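FrnE protein (Deinococcus radiodurans, PDB 5CO3) is a cytoplasmic disulfide oxidoreductase with a DsbA-like thioredoxin fold, probably making, breaking or exchanging protein disulfides. Local coordinates at residues E10-C22 with D43-D55. Numbering follows the deposited sequence.
Sequences EKIRVDIWSDIAC and DQVEVVWHSFELD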
ATOM      1  N   GLU A  10      -5.315 -23.401   1.997  1.00104.55           N
ATOM      2  CA  GLU A  10      -5.768 -22.919   3.298  1.00101.10           C
ATOM      3  C   GLU A  10      -5.218 -21.532   3.612  1.00 93.05           C
ATOM      4  O   GLU A  10      -5.015 -21.185   4.776  1.00 90.79           O
ATOM      5  CB  GLU A  10      -5.363 -23.898   4.400  1.00103.02           C
ATOM      6  CG  GLU A  10      -6.356 -25.017   4.630  1.00104.64           C
ATOM      7  CD  GLU A  10      -7.295 -24.730   5.782  1.00103.11           C
ATOM      8  OE1 GLU A  10      -6.810 -24.503   6.912  1.00100.10           O
ATOM      9  OE2 GLU A  10      -8.520 -24.732   5.557  1.00103.51           O
ATOM     10  N   LYS A  11      -4.977 -20.744   2.572  1.00 82.92           N
ATOM     11  CA  LYS A  11      -4.476 -19.389   2.750  1.00 73.05           C
ATOM     12  C   LYS A  11      -5.411 -18.363   2.126  1.00 64.16           C
ATOM     13  O   LYS A  11      -6.139 -18.660   1.178  1.00 65.44           O
ATOM     14  CB  LYS A  11      -3.075 -19.255   2.154  1.00 70.97           C
ATOM     15  CG  LYS A  11      -1.993 -19.896   3.000  1.00 72.71           C
ATOM     16  CD  LYS A  11      -1.018 -18.853   3.510  1.00 70.79           C
ATOM     17  CE  LYS A  11      -0.506 -19.198   4.897  1.00 69.97           C
ATOM     18  NZ  LYS A  11       0.569 -18.265   5.326  1.00 70.40           N
ATOM     19  N   ILE A  12      -5.395 -17.158   2.684  1.00 49.09           N
ATOM     20  CA  ILE A  12      -6.123 -16.035   2.117  1.00 49.84           C
ATOM     21  C   ILE A  12      -5.129 -15.016   1.587  1.00 45.93           C
ATOM     22  O   ILE A  12      -4.291 -14.527   2.334  1.00 36.86           O
ATOM     23  CB  ILE A  12      -7.027 -15.359   3.154  1.00 47.22           C
ATOM     24  CG1 ILE A  12      -8.159 -16.292   3.570  1.00 51.02           C
ATOM     25  CG2 ILE A  12      -7.595 -14.065   2.603  1.00 51.81           C
ATOM     26  CD1 ILE A  12      -8.909 -15.778   4.764  1.00 52.59           C
ATOM     27  N   ARG A  13      -5.212 -14.704   0.300  1.00 42.70           N
ATOM     28  CA  ARG A  13      -4.330 -13.707  -0.281  1.00 43.49           C
ATOM     29  C   ARG A  13      -4.994 -12.338  -0.268  1.00 40.74           C
ATOM     30  O   ARG A  13      -6.142 -12.188  -0.680  1.00 44.55           O
ATOM     31  CB  ARG A  13      -3.934 -14.087  -1.709  1.00 47.90           C
ATOM     32  CG  ARG A  13      -3.226 -12.967  -2.458  1.00 55.29           C
ATOM     33  CD  ARG A  13      -2.318 -13.536  -3.526  1.00 66.79           C
ATOM     34  NE  ARG A  13      -2.455 -12.846  -4.805  1.00 77.07           N
ATOM     35  CZ  ARG A  13      -3.446 -13.058  -5.667  1.00 82.70           C
ATOM     36  NH1 ARG A  13      -4.411 -13.923  -5.378  1.00 83.55           N
ATOM     37  NH2 ARG A  13      -3.488 -12.382  -6.807  1.00 84.01           N
ATOM     38  N   VAL A  14      -4.268 -11.344   0.223  1.00 34.00           N
ATOM     39  CA  VAL A  14      -4.726  -9.969   0.146  1.00 29.88           C
ATOM     40  C   VAL A  14      -3.744  -9.185  -0.693  1.00 39.08           C
ATOM     41  O   VAL A  14      -2.582  -9.042  -0.314  1.00 41.42           O
ATOM     42  CB  VAL A  14      -4.855  -9.319   1.529  1.00 28.80           C
ATOM     43  CG1 VAL A  14      -5.321  -7.881   1.403  1.00 29.09           C
ATOM     44  CG2 VAL A  14      -5.828 -10.130   2.403  1.00 34.06           C
ATOM     45  N   ASP A  15      -4.214  -8.696  -1.836  1.00 33.23           N
ATOM     46  CA  ASP A  15      -3.413  -7.828  -2.696  1.00 32.11           C
ATOM     47  C   ASP A  15      -3.769  -6.375  -2.470  1.00 31.74           C
ATOM     48  O   ASP A  15      -4.938  -5.999  -2.559  1.00 38.19           O
ATOM     49  CB  ASP A  15      -3.628  -8.201  -4.163  1.00 37.26           C
ATOM     50  CG  ASP A  15      -3.130  -9.575  -4.470  1.00 38.33           C
ATOM     51  OD1 ASP A  15      -1.899  -9.721  -4.596  1.00 40.64           O
ATOM     52  OD2 ASP A  15      -3.957 -10.516  -4.549  1.00 43.72           O
ATOM     53  N   ILE A  16      -2.772  -5.548  -2.170  1.00 32.24           N
ATOM     54  CA  ILE A  16      -3.050  -4.150  -1.886  1.00 28.64           C
ATOM     55  C   ILE A  16      -2.264  -3.235  -2.807  1.00 33.26           C
ATOM     56  O   ILE A  16      -1.029  -3.258  -2.826  1.00 35.14           O
ATOM     57  CB  ILE A  16      -2.733  -3.783  -0.427  1.00 28.55           C
ATOM     58  CG1 ILE A  16      -3.322  -4.828   0.528  1.00 33.82           C
ATOM     59  CG2 ILE A  16      -3.281  -2.399  -0.101  1.00 30.48           C
ATOM     60  CD1 ILE A  16      -2.984  -4.576   1.974  1.00 33.54           C
ATOM     61  N   TRP A  17      -2.990  -2.430  -3.572  1.00 33.00           N
ATOM     62  CA  TRP A  17      -2.354  -1.391  -4.379  1.00 27.06           C
ATOM     63  C   TRP A  17      -2.289  -0.102  -3.576  1.00 31.04           C
ATOM     64  O   TRP A  17      -3.248   0.289  -2.911  1.00 30.62           O
ATOM     65  CB  TRP A  17      -3.108  -1.185  -5.691  1.00 30.53           C
ATOM     66  CG  TRP A  17      -2.668  -2.135  -6.775  1.00 30.31           C
ATOM     67  CD1 TRP A  17      -1.731  -1.900  -7.740  1.00 30.32           C
ATOM     68  CD2 TRP A  17      -3.140  -3.469  -6.992  1.00 38.81           C
ATOM     69  NE1 TRP A  17      -1.594  -3.001  -8.549  1.00 32.00           N
ATOM     70  CE2 TRP A  17      -2.452  -3.980  -8.114  1.00 37.26           C
ATOM     71  CE3 TRP A  17      -4.082  -4.279  -6.351  1.00 36.48           C
ATOM     72  CZ2 TRP A  17      -2.672  -5.266  -8.602  1.00 40.14           C
ATOM     73  CZ3 TRP A  17      -4.305  -5.558  -6.844  1.00 41.79           C
ATOM     74  CH2 TRP A  17      -3.600  -6.036  -7.957  1.00 40.09           C
ATOM     75  N   SER A  18      -1.140   0.563  -3.634  1.00 28.09           N
ATOM     76  CA  SER A  18      -0.900   1.677  -2.746  1.00 26.07           C
ATOM     77  C   SER A  18       0.184   2.570  -3.345  1.00 25.77           C
ATOM     78  O   SER A  18       1.036   2.080  -4.080  1.00 27.40           O
ATOM     79  CB  SER A  18      -0.477   1.165  -1.376  1.00 28.26           C
ATOM     80  OG  SER A  18      -0.199   2.227  -0.503  1.00 30.33           O
ATOM     81  N   ASP A  19       0.121   3.863  -3.039  1.00 29.28           N
ATOM     82  CA  ASP A  19       1.218   4.777  -3.341  1.00 25.84           C
ATOM     83  C   ASP A  19       1.762   5.365  -2.054  1.00 24.10           C
ATOM     84  O   ASP A  19       1.020   5.689  -1.127  1.00 25.36           O
ATOM     85  CB  ASP A  19       0.781   5.911  -4.280  1.00 25.54           C
ATOM     86  CG  ASP A  19       1.971   6.622  -4.945  1.00 33.21           C
ATOM     87  OD1 ASP A  19       3.135   6.201  -4.745  1.00 24.39           O
ATOM     88  OD2 ASP A  19       1.731   7.589  -5.687  1.00 27.54           O
ATOM     89  N   ILE A  20       3.084   5.487  -2.021  1.00 25.58           N
ATOM     90  CA  ILE A  20       3.779   6.083  -0.887  0.61 24.03           C
ATOM     91  C   ILE A  20       3.335   7.529  -0.697  1.00 22.70           C
ATOM     92  O   ILE A  20       3.276   8.023   0.435  1.00 22.98           O
ATOM     93  CB  ILE A  20       5.310   6.005  -1.086  0.61 22.08           C
ATOM     94  CG1 ILE A  20       5.755   4.545  -1.020  0.61 24.97           C
ATOM     95  CG2 ILE A  20       6.055   6.833  -0.047  0.61 23.75           C
ATOM     96  CD1 ILE A  20       6.669   4.120  -2.114  0.61 26.77           C
ATOM     97  N   ALA A  21       2.976   8.189  -1.793  1.00 22.63           N
ATOM     98  CA  ALA A  21       2.557   9.593  -1.710  1.00 23.47           C
ATOM     99  C   ALA A  21       1.110   9.797  -1.256  1.00 24.09           C
ATOM    100  O   ALA A  21       0.662  10.933  -1.148  1.00 24.62           O
ATOM    101  CB  ALA A  21       2.780  10.294  -3.072  1.00 23.34           C
ATOM    102  N   CYS A  22       0.373   8.721  -0.958  1.00 23.85           N
ATOM    103  CA  CYS A  22      -1.036   8.869  -0.599  1.00 25.46           C
ATOM    104  C   CYS A  22      -1.263   8.735   0.905  1.00 23.49           C
ATOM    105  O   CYS A  22      -1.000   7.684   1.475  1.00 23.65           O
ATOM    106  CB  CYS A  22      -1.889   7.836  -1.338  1.00 25.67           C
ATOM    107  SG  CYS A  22      -3.652   7.951  -0.947  1.00 30.21           S
ATOM    108  N   ASP A  43      -3.072 -15.745  10.766  1.00 41.44           N
ATOM    109  CA  ASP A  43      -1.846 -16.427  10.362  1.00 42.76           C
ATOM    110  C   ASP A  43      -1.955 -17.045   8.977  1.00 45.11           C
ATOM    111  O   ASP A  43      -0.941 -17.361   8.351  1.00 47.03           O
ATOM    112  CB  ASP A  43      -1.474 -17.510  11.373  1.00 47.02           C
ATOM    113  CG  ASP A  43      -1.001 -16.936  12.689  1.00 54.09           C
ATOM    114  OD1 ASP A  43      -0.719 -15.720  12.743  1.00 54.72           O
ATOM    115  OD2 ASP A  43      -0.895 -17.701  13.667  1.00 54.09           O
ATOM    116  N   GLN A  44      -3.182 -17.209   8.493  1.00 37.56           N
ATOM    117  CA  GLN A  44      -3.383 -17.767   7.161  1.00 38.63           C
ATOM    118  C   GLN A  44      -3.395 -16.694   6.073  1.00 37.87           C
ATOM    119  O   GLN A  44      -3.493 -17.006   4.890  1.00 46.36           O
ATOM    120  CB  GLN A  44      -4.684 -18.567   7.106  1.00 40.17           C
ATOM    121  CG  GLN A  44      -4.780 -19.666   8.145  1.00 43.99           C
ATOM    122  CD  GLN A  44      -3.497 -20.452   8.271  1.00 55.82           C
ATOM    123  OE1 GLN A  44      -3.007 -21.023   7.295  1.00 65.52           O
ATOM    124  NE2 GLN A  44      -2.938 -20.483   9.477  1.00 60.25           N
ATOM    125  N   VAL A  45      -3.285 -15.434   6.468  1.00 36.35           N
ATOM    126  CA  VAL A  45      -3.388 -14.343   5.500  1.00 36.63           C
ATOM    127  C   VAL A  45      -2.043 -13.994   4.889  1.00 40.85           C
ATOM    128  O   VAL A  45      -1.058 -13.818   5.602  1.00 38.73           O
ATOM    129  CB  VAL A  45      -3.987 -13.086   6.142  1.00 34.87           C
ATOM    130  CG1 VAL A  45      -4.143 -11.984   5.111  1.00 40.09           C
ATOM    131  CG2 VAL A  45      -5.331 -13.422   6.753  1.00 33.35           C
ATOM    132  N   GLU A  46      -2.016 -13.907   3.562  1.00 36.72           N
ATOM    133  CA  GLU A  46      -0.832 -13.460   2.824  1.00 41.71           C
ATOM    134  C   GLU A  46      -1.023 -12.074   2.219  1.00 38.62           C
ATOM    135  O   GLU A  46      -1.837 -11.894   1.320  1.00 41.48           O
ATOM    136  CB  GLU A  46      -0.493 -14.451   1.711  1.00 55.42           C
ATOM    137  CG  GLU A  46       0.798 -15.210   1.937  1.00 74.23           C
ATOM    138  CD  GLU A  46       0.754 -16.610   1.359  1.00 88.82           C
ATOM    139  OE1 GLU A  46       0.077 -16.809   0.326  1.00 91.76           O
ATOM    140  OE2 GLU A  46       1.391 -17.512   1.944  1.00 94.52           O
ATOM    141  N   VAL A  47      -0.259 -11.100   2.700  1.00 35.51           N
ATOM    142  CA  VAL A  47      -0.387  -9.734   2.198  1.00 34.40           C
ATOM    143  C   VAL A  47       0.685  -9.465   1.148  1.00 41.33           C
ATOM    144  O   VAL A  47       1.872  -9.674   1.397  1.00 39.36           O
ATOM    145  CB  VAL A  47      -0.290  -8.694   3.341  1.00 37.41           C
ATOM    146  CG1 VAL A  47      -0.430  -7.272   2.800  1.00 45.25           C
ATOM    147  CG2 VAL A  47      -1.344  -8.973   4.398  1.00 38.82           C
ATOM    148  N   VAL A  48       0.252  -9.032  -0.032  1.00 38.72           N
ATOM    149  CA  VAL A  48       1.158  -8.678  -1.121  1.00 39.26           C
ATOM    150  C   VAL A  48       0.923  -7.227  -1.522  1.00 40.44           C
ATOM    151  O   VAL A  48      -0.170  -6.877  -1.972  1.00 42.89           O
ATOM    152  CB  VAL A  48       0.958  -9.590  -2.354  1.00 39.59           C
ATOM    153  CG1 VAL A  48       1.815  -9.110  -3.538  1.00 39.96           C
ATOM    154  CG2 VAL A  48       1.278 -11.029  -2.004  1.00 39.47           C
ATOM    155  N   TRP A  49       1.933  -6.377  -1.349  1.00 37.08           N
ATOM    156  CA  TRP A  49       1.793  -4.989  -1.764  1.00 36.32           C
ATOM    157  C   TRP A  49       2.067  -4.887  -3.262  1.00 35.21           C
ATOM    158  O   TRP A  49       2.898  -5.621  -3.813  1.00 36.34           O
ATOM    159  CB  TRP A  49       2.726  -4.064  -0.954  1.00 35.47           C
ATOM    160  CG  TRP A  49       2.321  -3.975   0.504  1.00 39.15           C
ATOM    161  CD1 TRP A  49       2.759  -4.768   1.527  1.00 33.71           C
ATOM    162  CD2 TRP A  49       1.366  -3.064   1.083  1.00 39.96           C
ATOM    163  NE1 TRP A  49       2.144  -4.401   2.712  1.00 32.60           N
ATOM    164  CE2 TRP A  49       1.286  -3.358   2.463  1.00 34.38           C
ATOM    165  CE3 TRP A  49       0.583  -2.021   0.569  1.00 38.10           C
ATOM    166  CZ2 TRP A  49       0.440  -2.655   3.338  1.00 34.65           C
ATOM    167  CZ3 TRP A  49      -0.252  -1.322   1.435  1.00 34.03           C
ATOM    168  CH2 TRP A  49      -0.318  -1.645   2.804  1.00 37.67           C
ATOM    169  N   HIS A  50       1.325  -4.004  -3.918  1.00 37.38           N
ATOM    170  CA  HIS A  50       1.503  -3.737  -5.337  1.00 34.18           C
ATOM    171  C   HIS A  50       1.706  -2.252  -5.545  1.00 32.52           C
ATOM    172  O   HIS A  50       1.123  -1.429  -4.833  1.00 32.99           O
ATOM    173  CB  HIS A  50       0.304  -4.216  -6.152  1.00 37.58           C
ATOM    174  CG  HIS A  50       0.091  -5.696  -6.103  1.00 38.85           C
ATOM    175  ND1 HIS A  50       0.603  -6.554  -7.049  1.00 45.13           N
ATOM    176  CD2 HIS A  50      -0.574  -6.468  -5.211  1.00 38.94           C
ATOM    177  CE1 HIS A  50       0.260  -7.795  -6.746  1.00 44.32           C
ATOM    178  NE2 HIS A  50      -0.452  -7.769  -5.633  1.00 41.60           N
ATOM    179  N   SER A  51       2.542  -1.925  -6.522  1.00 33.66           N
ATOM    180  CA  SER A  51       2.890  -0.541  -6.815  1.00 33.77           C
ATOM    181  C   SER A  51       1.763   0.202  -7.505  1.00 33.39           C
ATOM    182  O   SER A  51       1.107  -0.323  -8.406  1.00 36.28           O
ATOM    183  CB  SER A  51       4.146  -0.482  -7.683  1.00 35.02           C
ATOM    184  OG  SER A  51       5.188  -1.253  -7.125  1.00 37.00           O
ATOM    185  N   PHE A  52       1.557   1.439  -7.075  1.00 30.00           N
ATOM    186  CA  PHE A  52       0.625   2.343  -7.720  1.00 34.08           C
ATOM    187  C   PHE A  52       1.229   3.734  -7.609  1.00 28.37           C
ATOM    188  O   PHE A  52       1.740   4.103  -6.548  1.00 29.08           O
ATOM    189  CB  PHE A  52      -0.749   2.286  -7.061  1.00 32.49           C
ATOM    190  CG  PHE A  52      -1.829   2.997  -7.831  1.00 35.44           C
ATOM    191  CD1 PHE A  52      -1.977   4.370  -7.734  1.00 36.40           C
ATOM    192  CD2 PHE A  52      -2.715   2.286  -8.628  1.00 34.44           C
ATOM    193  CE1 PHE A  52      -2.974   5.023  -8.426  1.00 37.33           C
ATOM    194  CE2 PHE A  52      -3.717   2.934  -9.320  1.00 37.06           C
ATOM    195  CZ  PHE A  52      -3.841   4.309  -9.222  1.00 43.65           C
ATOM    196  N   GLU A  53       1.205   4.475  -8.712  1.00 33.85           N
ATOM    197  CA  GLU A  53       1.673   5.852  -8.718  1.00 33.50           C
ATOM    198  C   GLU A  53       0.522   6.781  -9.042  1.00 38.02           C
ATOM    199  O   GLU A  53      -0.072   6.680 -10.115  1.00 39.87           O
ATOM    200  CB  GLU A  53       2.804   6.043  -9.735  1.00 30.70           C
ATOM    201  CG  GLU A  53       4.179   5.698  -9.188  1.00 28.80           C
ATOM    202  CD  GLU A  53       5.274   5.805 -10.240  1.00 36.71           C
ATOM    203  OE1 GLU A  53       5.897   6.883 -10.380  1.00 38.20           O
ATOM    204  OE2 GLU A  53       5.506   4.798 -10.942  1.00 36.84           O
ATOM    205  N   LEU A  54       0.205   7.677  -8.109  1.00 37.90           N
ATOM    206  CA  LEU A  54      -0.799   8.703  -8.364  1.00 38.74           C
ATOM    207  C   LEU A  54      -0.447   9.493  -9.610  1.00 36.98           C
ATOM    208  O   LEU A  54      -1.317   9.841 -10.396  1.00 41.54           O
ATOM    209  CB  LEU A  54      -0.923   9.655  -7.181  1.00 31.50           C
ATOM    210  CG  LEU A  54      -1.344   9.030  -5.856  1.00 37.07           C
ATOM    211  CD1 LEU A  54      -1.379  10.108  -4.788  1.00 33.96           C
ATOM    212  CD2 LEU A  54      -2.694   8.344  -6.012  1.00 41.21           C
ATOM    213  N   ASP A  55       0.839   9.773  -9.783  1.00 35.90           N
ATOM    214  CA  ASP A  55       1.305  10.559 -10.918  1.00 40.08           C
ATOM    215  C   ASP A  55       2.651  10.040 -11.410  1.00 37.65           C
ATOM    216  O   ASP A  55       3.703  10.520 -10.986  1.00 38.79           O
ATOM    217  CB  ASP A  55       1.410  12.037 -10.532  1.00 42.29           C
ATOM    218  CG  ASP A  55       1.797  12.936 -11.705  1.00 49.41           C
ATOM    219  OD1 ASP A  55       1.784  12.490 -12.879  1.00 48.96           O
ATOM    220  OD2 ASP A  55       2.105  14.115 -11.434  1.00 53.78           O
TER
HETATM  221  O   HOH W   1       2.841   9.356  -7.651  1.00 28.00           O
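W17 and H50 stack face to face, the imidazole over the six-membered ring with centroids 4.2 Å apart and planes at 17°. H50 CB adds a CH-pi contact above the five-membered ring, 3.3 Å from its centroid. S51 O lies near the plane of the indole, at its CD1 edge. At the imidazole's own edge, nearly in its plane, H50 NE2 donates to D15 OD1 over 2.6 Å, on its anti side, 27° out of the carboxylate plane; with H50 CG anti to the carbonyl carbon (chi1 -64°), the ring lies over W17 and its NE2 edge faces D15. H50 ND1 bonds D179, so both ring nitrogens have carboxylate partners, which probably fixes the ring's rotation. With an alanine in place of W17, one face of the imidazole would probably lose its stacking partner and D179 O the indole N-H that bonds it. On the opposite face of the sheet, I16 CD1 lies over the six-membered ring of W49, 4.2 Å from its centroid, and S18 CB meets the ring's edge. Parallel backbone bonds run from I12 N to Q44 O as far as S18 N to H50 O, the last longer and more bent. Past them, D19 OD2 takes L54 N from above the carboxylate plane at 2.9 Å, and D19 OD1 is bonded by H113 and T109. Strand 12-18 runs through the D19-C22 turn to the CxxC pair C22 and C25, where helix 23-38 starts. This helix connects the two strands in a right-handed beta-alpha-beta unit of the thioredoxin fold, packing over V45, V47 and W49; strand 45-51 forms one margin of the sheet, and strand 193-196 pairs with the other side of strand 12-18.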